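Local coordinates for putative mRNA interferase YoeB (Agrobacterium tumefaciens, PDB 6N90) that is a YoeB-family toxin of a type II toxin-antitoxin system, probably acting as an endonuclease that cleaves mRNA, at the 6-tungstotellurate(VI) site and the interface of chains B and A. Sequence-based numbering; all coordinates share one arbitrary frame. Chains: chain A/B, Uncharacterized protein.

Contact 1: the 6-tungstotellurate(VI) site. Residues chain A 70-73, 78. With TEW (6-tungstotellurate(VI)), chain C.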
ATOM      1  N   VAL A  70      10.801  -0.267   9.999  1.00 34.15           N
ATOM      2  CA  VAL A  70      10.033  -1.355  10.569  1.00 36.00           C
ATOM      3  C   VAL A  70       9.613  -0.987  11.978  1.00 35.33           C
ATOM      4  O   VAL A  70      10.445  -0.622  12.810  1.00 35.41           O
ATOM      5  CB  VAL A  70      10.812  -2.664  10.605  1.00 40.52           C
ATOM      6  CG1 VAL A  70      10.005  -3.725  11.319  1.00 39.53           C
ATOM      7  CG2 VAL A  70      11.143  -3.109   9.191  1.00 43.16           C
ATOM      8  N   SER A  71       8.313  -1.042  12.237  1.00 36.02           N
ATOM      9  CA  SER A  71       7.812  -0.868  13.591  1.00 36.10           C
ATOM     10  C   SER A  71       6.965  -2.076  13.952  1.00 33.78           C
ATOM     11  O   SER A  71       6.707  -2.904  13.098  1.00 33.46           O
ATOM     12  CB  SER A  71       7.029   0.438  13.709  1.00 37.20           C
ATOM     13  OG  SER A  71       5.825   0.403  12.971  1.00 43.59           O
ATOM     14  N   GLY A  72       6.550  -2.201  15.215  1.00 36.46           N
ATOM     15  CA  GLY A  72       5.677  -3.307  15.588  1.00 38.16           C
ATOM     16  C   GLY A  72       6.303  -4.513  16.278  1.00 42.36           C
ATOM     17  O   GLY A  72       7.492  -4.490  16.624  1.00 40.70           O
ATOM     18  N   SER A  73       5.498  -5.579  16.403  1.00 30.00           N
ATOM     19  CA  SER A  73       5.629  -6.619  17.459  1.00 30.00           C
ATOM     20  C   SER A  73       5.252  -8.060  17.078  1.00 30.00           C
ATOM     21  O   SER A  73       6.108  -8.912  16.814  1.00 30.00           O
ATOM     22  CB  SER A  73       4.747  -6.259  18.653  1.00 30.00           C
ATOM     23  OG  SER A  73       3.374  -6.257  18.321  1.00 30.00           O
ATOM     24  N   ARG A  78       5.123  -4.337  10.932  1.00 38.48           N
ATOM     25  CA  ARG A  78       4.747  -3.489   9.847  1.00 35.03           C
ATOM     26  C   ARG A  78       5.929  -2.916   9.147  1.00 31.99           C
ATOM     27  O   ARG A  78       6.778  -2.347   9.730  1.00 31.22           O
ATOM     28  CB  ARG A  78       3.900  -2.344  10.350  1.00 36.39           C
ATOM     29  CG  ARG A  78       3.122  -2.754  11.555  1.00 39.97           C
ATOM     30  CD  ARG A  78       2.398  -1.645  12.200  1.00 42.68           C
ATOM     31  NE  ARG A  78       3.189  -0.665  12.885  1.00 46.21           N
ATOM     32  CZ  ARG A  78       3.151  -0.493  14.189  1.00 45.46           C
ATOM     33  NH1 ARG A  78       3.869   0.455  14.751  1.00 44.41           N
ATOM     34  NH2 ARG A  78       2.417  -1.313  14.904  1.00 50.58           N
TER
HETATM   35  O1  TEW C 101       6.522  -0.211  19.617  0.60 31.95           O
HETATM   36  O2  TEW C 101       7.185   0.120  17.179  0.60 30.20           O
HETATM   37  O3  TEW C 101       6.798  -2.296  18.568  0.60 27.39           O
HETATM   38  O4  TEW C 101       9.011   0.739  18.825  0.60 28.38           O
HETATM   39  O5  TEW C 101       9.279  -1.828  17.772  0.60 31.28           O
HETATM   40  O6  TEW C 101       8.737  -1.467  20.433  0.60 29.06           O
HETATM   41  O7  TEW C 101       4.564  -0.685  18.095  0.60 24.99           O
HETATM   42  O8  TEW C 101       6.220  -2.242  21.296  0.60 29.71           O
HETATM   43  O9  TEW C 101       4.427  -3.259  19.466  0.60 21.24           O
HETATM   44  O10 TEW C 101       4.023  -0.769  20.591  0.60 29.86           O
HETATM   45  O11 TEW C 101       4.891   1.834  16.796  0.60 30.68           O
HETATM   46  O12 TEW C 101       4.281   1.624  19.297  0.60 30.61           O
HETATM   47  O13 TEW C 101       6.826   2.413  18.436  0.60 30.45           O
HETATM   48  O14 TEW C 101       7.501   2.677  15.996  0.60 29.71           O
HETATM   49  O15 TEW C 101       9.740   1.023  16.112  0.60 32.24           O
HETATM   50  O16 TEW C 101       9.571   3.177  17.813  0.60 31.52           O
HETATM   51  O17 TEW C 101       2.323   1.051  17.797  0.60 28.89           O
HETATM   52  O18 TEW C 101       1.748   0.764  20.513  0.60 31.16           O
HETATM   53  O19 TEW C 101       1.872  -1.435  18.859  0.60 24.28           O
HETATM   54  O20 TEW C 101       4.589   4.075  17.937  0.60 32.64           O
HETATM   55  O21 TEW C 101       2.143   3.610  18.942  0.60 30.39           O
HETATM   56  O22 TEW C 101       2.472   3.299  16.229  0.60 32.98           O
HETATM   57  O23 TEW C 101       5.416   4.269  15.286  0.60 32.82           O
HETATM   58  O31 TEW C 101       7.079   5.101  17.327  0.60 29.70           O
HETATM   59 TE1  TEW C 101       5.702   0.857  18.239  0.60 29.46          TE
HETATM   60  W1  TEW C 101       8.209  -1.020  18.862  0.60 27.17           W
HETATM   61  W2  TEW C 101       5.393  -1.871  19.806  0.60 27.33           W
HETATM   62  W3  TEW C 101       8.686   1.811  17.218  0.60 30.96           W
HETATM   63  W4  TEW C 101       2.755  -0.036  19.370  0.60 28.63           W
HETATM   64  W5  TEW C 101       3.114   2.820  17.748  0.60 31.32           W
HETATM   65  W6  TEW C 101       6.125   3.769  16.796  0.60 32.66           W
HETATM   66  O   HOH W   1      10.598  -2.066  15.318  1.00 28.15           O
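The hydroxyl OG of A:Ser71 is the best-held polar atom here, gripped by two hydrogen bonds from one side chain: A:Arg78 reaches it side-on with NE at 2.8 Å and NH1 at 2.6 Å. Both bonds leave the guanidinium obliquely, OG lying clearly out of its plane, and both are bent at hydrogen. At A:Ser71 the chi1 of 68° sets OG in the crowded position between backbone N and carbonyl carbon, turned toward the arginine. A:Arg78 meets it with a chain extended at chi2 and bent at chi3 (-70°), which lays one guanidinium face over the A:Ser71 carbonyl carbon and the A:Gly72 nitrogen, both offset toward the rim. NH1 of A:Arg78 also turns outward to the 6-tungstotellurate(VI), donating to O11 of TEW, an oxide shared by tellurium and tungsten, at 2.7 Å and in the guanidinium plane. The positive group would thus offset part of the cluster's high negative charge, while the serine restrains its rotation. A straighter bond runs from the backbone N of A:Gly72 to another tellurium-bound oxide, O2 of TEW, at 3.1 Å and 169° at hydrogen. CB of A:Ser71 packs alongside, 3.2 Å from the bridging oxide O14 of TEW. The carbonyl O of A:Gly72 lies 3.0 Å from the bridging oxide O3 of TEW; two acceptors would repel at this range unless the oxide carries a proton, which is not seen. The partly occupied cluster, most likely a crystallisation additive rather than a natural ligand, rests on the rim where strand 64-71 runs into the loop before strand 78-83, and much of its surface is not covered by this protein chain. Water 1 extends the grip to the strand, pairing with the carbonyl O of A:Val70 at 2.9 Å and with the terminal tungsten oxide O5 of TEW at 2.8 Å.

Contact 2: the interface of chains B and A. Residues chain B 2-6; chain A 2-5.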
ATOM      1  N   LYS B   2      -2.691   7.191   6.204  1.00 24.89           N
ATOM      2  CA  LYS B   2      -1.894   6.045   5.789  1.00 24.53           C
ATOM      3  C   LYS B   2      -2.748   5.024   5.047  1.00 23.43           C
ATOM      4  O   LYS B   2      -3.954   4.950   5.242  1.00 22.57           O
ATOM      5  CB  LYS B   2      -1.203   5.415   7.000  1.00 25.56           C
ATOM      6  CG  LYS B   2      -0.321   6.419   7.732  1.00 30.46           C
ATOM      7  CD  LYS B   2       0.687   5.805   8.698  1.00 34.40           C
ATOM      8  CE  LYS B   2       1.661   6.903   9.143  1.00 37.83           C
ATOM      9  NZ  LYS B   2       2.793   6.402   9.968  1.00 44.13           N
ATOM     10  N   LEU B   3      -2.107   4.266   4.164  1.00 18.69           N
ATOM     11  CA  LEU B   3      -2.753   3.198   3.429  1.00 18.07           C
ATOM     12  C   LEU B   3      -2.137   1.892   3.915  1.00 16.00           C
ATOM     13  O   LEU B   3      -0.939   1.699   3.802  1.00 17.63           O
ATOM     14  CB  LEU B   3      -2.562   3.384   1.909  1.00 16.79           C
ATOM     15  CG  LEU B   3      -3.081   2.271   1.015  1.00 16.90           C
ATOM     16  CD1 LEU B   3      -4.557   2.119   1.150  1.00 17.76           C
ATOM     17  CD2 LEU B   3      -2.745   2.626  -0.444  1.00 16.08           C
ATOM     18  N   VAL B   4      -2.950   1.018   4.498  1.00 16.79           N
ATOM     19  CA  VAL B   4      -2.472  -0.237   5.079  1.00 16.39           C
ATOM     20  C   VAL B   4      -3.000  -1.474   4.347  1.00 17.81           C
ATOM     21  O   VAL B   4      -4.198  -1.653   4.190  1.00 18.51           O
ATOM     22  CB  VAL B   4      -2.870  -0.345   6.573  1.00 17.48           C
ATOM     23  CG1 VAL B   4      -2.265  -1.596   7.148  1.00 18.03           C
ATOM     24  CG2 VAL B   4      -2.423   0.907   7.319  1.00 17.39           C
ATOM     25  N   TRP B   5      -2.084  -2.314   3.865  1.00 16.88           N
ATOM     26  CA  TRP B   5      -2.451  -3.594   3.270  1.00 18.26           C
ATOM     27  C   TRP B   5      -2.098  -4.757   4.179  1.00 19.90           C
ATOM     28  O   TRP B   5      -1.092  -4.739   4.860  1.00 18.65           O
ATOM     29  CB  TRP B   5      -1.710  -3.826   1.959  1.00 18.11           C
ATOM     30  CG  TRP B   5      -1.849  -2.735   0.978  1.00 16.67           C
ATOM     31  CD1 TRP B   5      -1.145  -1.555   0.949  1.00 16.41           C
ATOM     32  CD2 TRP B   5      -2.703  -2.727  -0.164  1.00 15.02           C
ATOM     33  NE1 TRP B   5      -1.523  -0.813  -0.149  1.00 14.75           N
ATOM     34  CE2 TRP B   5      -2.488  -1.506  -0.840  1.00 15.11           C
ATOM     35  CE3 TRP B   5      -3.651  -3.621  -0.678  1.00 16.14           C
ATOM     36  CZ2 TRP B   5      -3.173  -1.168  -2.010  1.00 15.95           C
ATOM     37  CZ3 TRP B   5      -4.322  -3.280  -1.844  1.00 16.69           C
ATOM     38  CH2 TRP B   5      -4.094  -2.056  -2.484  1.00 16.67           C
ATOM     39  N   THR B   6      -2.875  -5.818   4.090  1.00 26.20           N
ATOM     40  CA  THR B   6      -2.491  -7.076   4.715  1.00 28.67           C
ATOM     41  C   THR B   6      -1.643  -7.922   3.775  1.00 29.87           C
ATOM     42  O   THR B   6      -1.447  -7.559   2.612  1.00 25.48           O
ATOM     43  CB  THR B   6      -3.726  -7.868   5.131  1.00 24.88           C
ATOM     44  OG1 THR B   6      -4.490  -8.194   3.965  1.00 23.46           O
ATOM     45  CG2 THR B   6      -4.577  -7.018   6.076  1.00 26.44           C
TER
ATOM     46  N   LYS A   2       2.155  -6.428   7.841  1.00 36.48           N
ATOM     47  CA  LYS A   2       1.358  -5.432   7.132  1.00 34.27           C
ATOM     48  C   LYS A   2       2.215  -4.387   6.407  1.00 28.75           C
ATOM     49  O   LYS A   2       3.327  -4.035   6.831  1.00 27.91           O
ATOM     50  CB  LYS A   2       0.384  -4.750   8.088  1.00 35.60           C
ATOM     51  CG  LYS A   2      -0.758  -5.671   8.515  1.00 38.80           C
ATOM     52  CD  LYS A   2      -1.651  -5.040   9.538  1.00 44.79           C
ATOM     53  CE  LYS A   2      -2.587  -6.075  10.142  1.00 43.08           C
ATOM     54  NZ  LYS A   2      -3.280  -5.523  11.343  1.00 49.15           N
ATOM     55  N   LEU A   3       1.679  -3.923   5.286  1.00 24.52           N
ATOM     56  CA  LEU A   3       2.371  -2.990   4.401  1.00 20.77           C
ATOM     57  C   LEU A   3       1.714  -1.632   4.517  1.00 19.48           C
ATOM     58  O   LEU A   3       0.520  -1.507   4.219  1.00 19.04           O
ATOM     59  CB  LEU A   3       2.326  -3.490   2.956  1.00 20.67           C
ATOM     60  CG  LEU A   3       3.102  -2.638   1.959  1.00 21.00           C
ATOM     61  CD1 LEU A   3       4.535  -2.465   2.389  1.00 20.13           C
ATOM     62  CD2 LEU A   3       3.006  -3.276   0.573  1.00 19.82           C
ATOM     63  N   VAL A   4       2.486  -0.642   4.975  1.00 18.49           N
ATOM     64  CA  VAL A   4       1.971   0.695   5.256  1.00 18.99           C
ATOM     65  C   VAL A   4       2.605   1.748   4.339  1.00 18.98           C
ATOM     66  O   VAL A   4       3.827   1.849   4.222  1.00 20.01           O
ATOM     67  CB  VAL A   4       2.212   1.099   6.723  1.00 20.04           C
ATOM     68  CG1 VAL A   4       1.535   2.443   7.009  1.00 21.71           C
ATOM     69  CG2 VAL A   4       1.676   0.029   7.663  1.00 20.26           C
ATOM     70  N   TRP A   5       1.755   2.524   3.684  1.00 18.28           N
ATOM     71  CA  TRP A   5       2.214   3.648   2.883  1.00 16.62           C
ATOM     72  C   TRP A   5       1.771   4.970   3.483  1.00 17.57           C
ATOM     73  O   TRP A   5       0.686   5.041   4.043  1.00 18.15           O
ATOM     74  CB  TRP A   5       1.639   3.579   1.481  1.00 15.40           C
ATOM     75  CG  TRP A   5       1.918   2.323   0.764  1.00 15.62           C
ATOM     76  CD1 TRP A   5       1.241   1.147   0.868  1.00 17.14           C
ATOM     77  CD2 TRP A   5       2.931   2.125  -0.232  1.00 15.01           C
ATOM     78  NE1 TRP A   5       1.771   0.215  -0.004  1.00 16.19           N
ATOM     79  CE2 TRP A   5       2.809   0.795  -0.692  1.00 16.87           C
ATOM     80  CE3 TRP A   5       3.912   2.950  -0.796  1.00 16.97           C
ATOM     81  CZ2 TRP A   5       3.654   0.254  -1.683  1.00 16.46           C
ATOM     82  CZ3 TRP A   5       4.761   2.403  -1.806  1.00 16.52           C
ATOM     83  CH2 TRP A   5       4.626   1.076  -2.217  1.00 17.48           C
TER
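Strands 2-5 of chains B and A run antiparallel about a two-fold axis, B:Val4 opposite A:Val4, and on either side of that pair Leu3 of one chain and Trp5 of the other exchange N-H and C=O hydrogen bonds in both directions, all nearly straight and in the carbonyl plane, as from B:Trp5 N to A:Leu3 O at 2.7 Å. Both indoles swing to one face of the joined strands, CG anti to the carbonyl carbon (chi1 -54° in B:Trp5), and meet across the axis by their pyrrole edges. CD1 of B:Trp5 comes within 3.6 Å of CD1 of A:Trp5, while the five-membered rings cross at 78°, so the indoles touch at their rims rather than stacking flat. On the opposite face B:Lys2, extended beyond CG, crosses A:Val4 obliquely, its methylene CD 3.9 Å from CG1 of A:Val4. That valine branch stands anti to the backbone N (chi1 -174°), which turns it toward the lysine's aliphatic stem. The twin lysine, A:Lys2, is poorly ordered, so the matching packing is less certain. This patch joins the two N-terminal strands edge to edge, extending the sheet of one subunit into the other; it probably helps hold a YoeB-type homodimer, although the crystal alone does not prove that assembly.

Contact 1 and contact 2 lie about 12 Å apart, measured between the centres of their C-alpha atoms, and share no residue. They are nevertheless neighbours in chain A: the N-terminal strand 2-5, which forms contact 2, passes beside the start of strand 78-83. Contact 1 lies where strand 64-71 ends, strand 78-83 begins and the intervening loop starts, displaced from contact 2 largely along the two-fold axis. The cluster contacts described for contact 1 do not involve the paired strands, which backbone hydrogen bonds join. The anionic cluster may mark a spot that accepts negative charge, but the structure alone does not show a natural role.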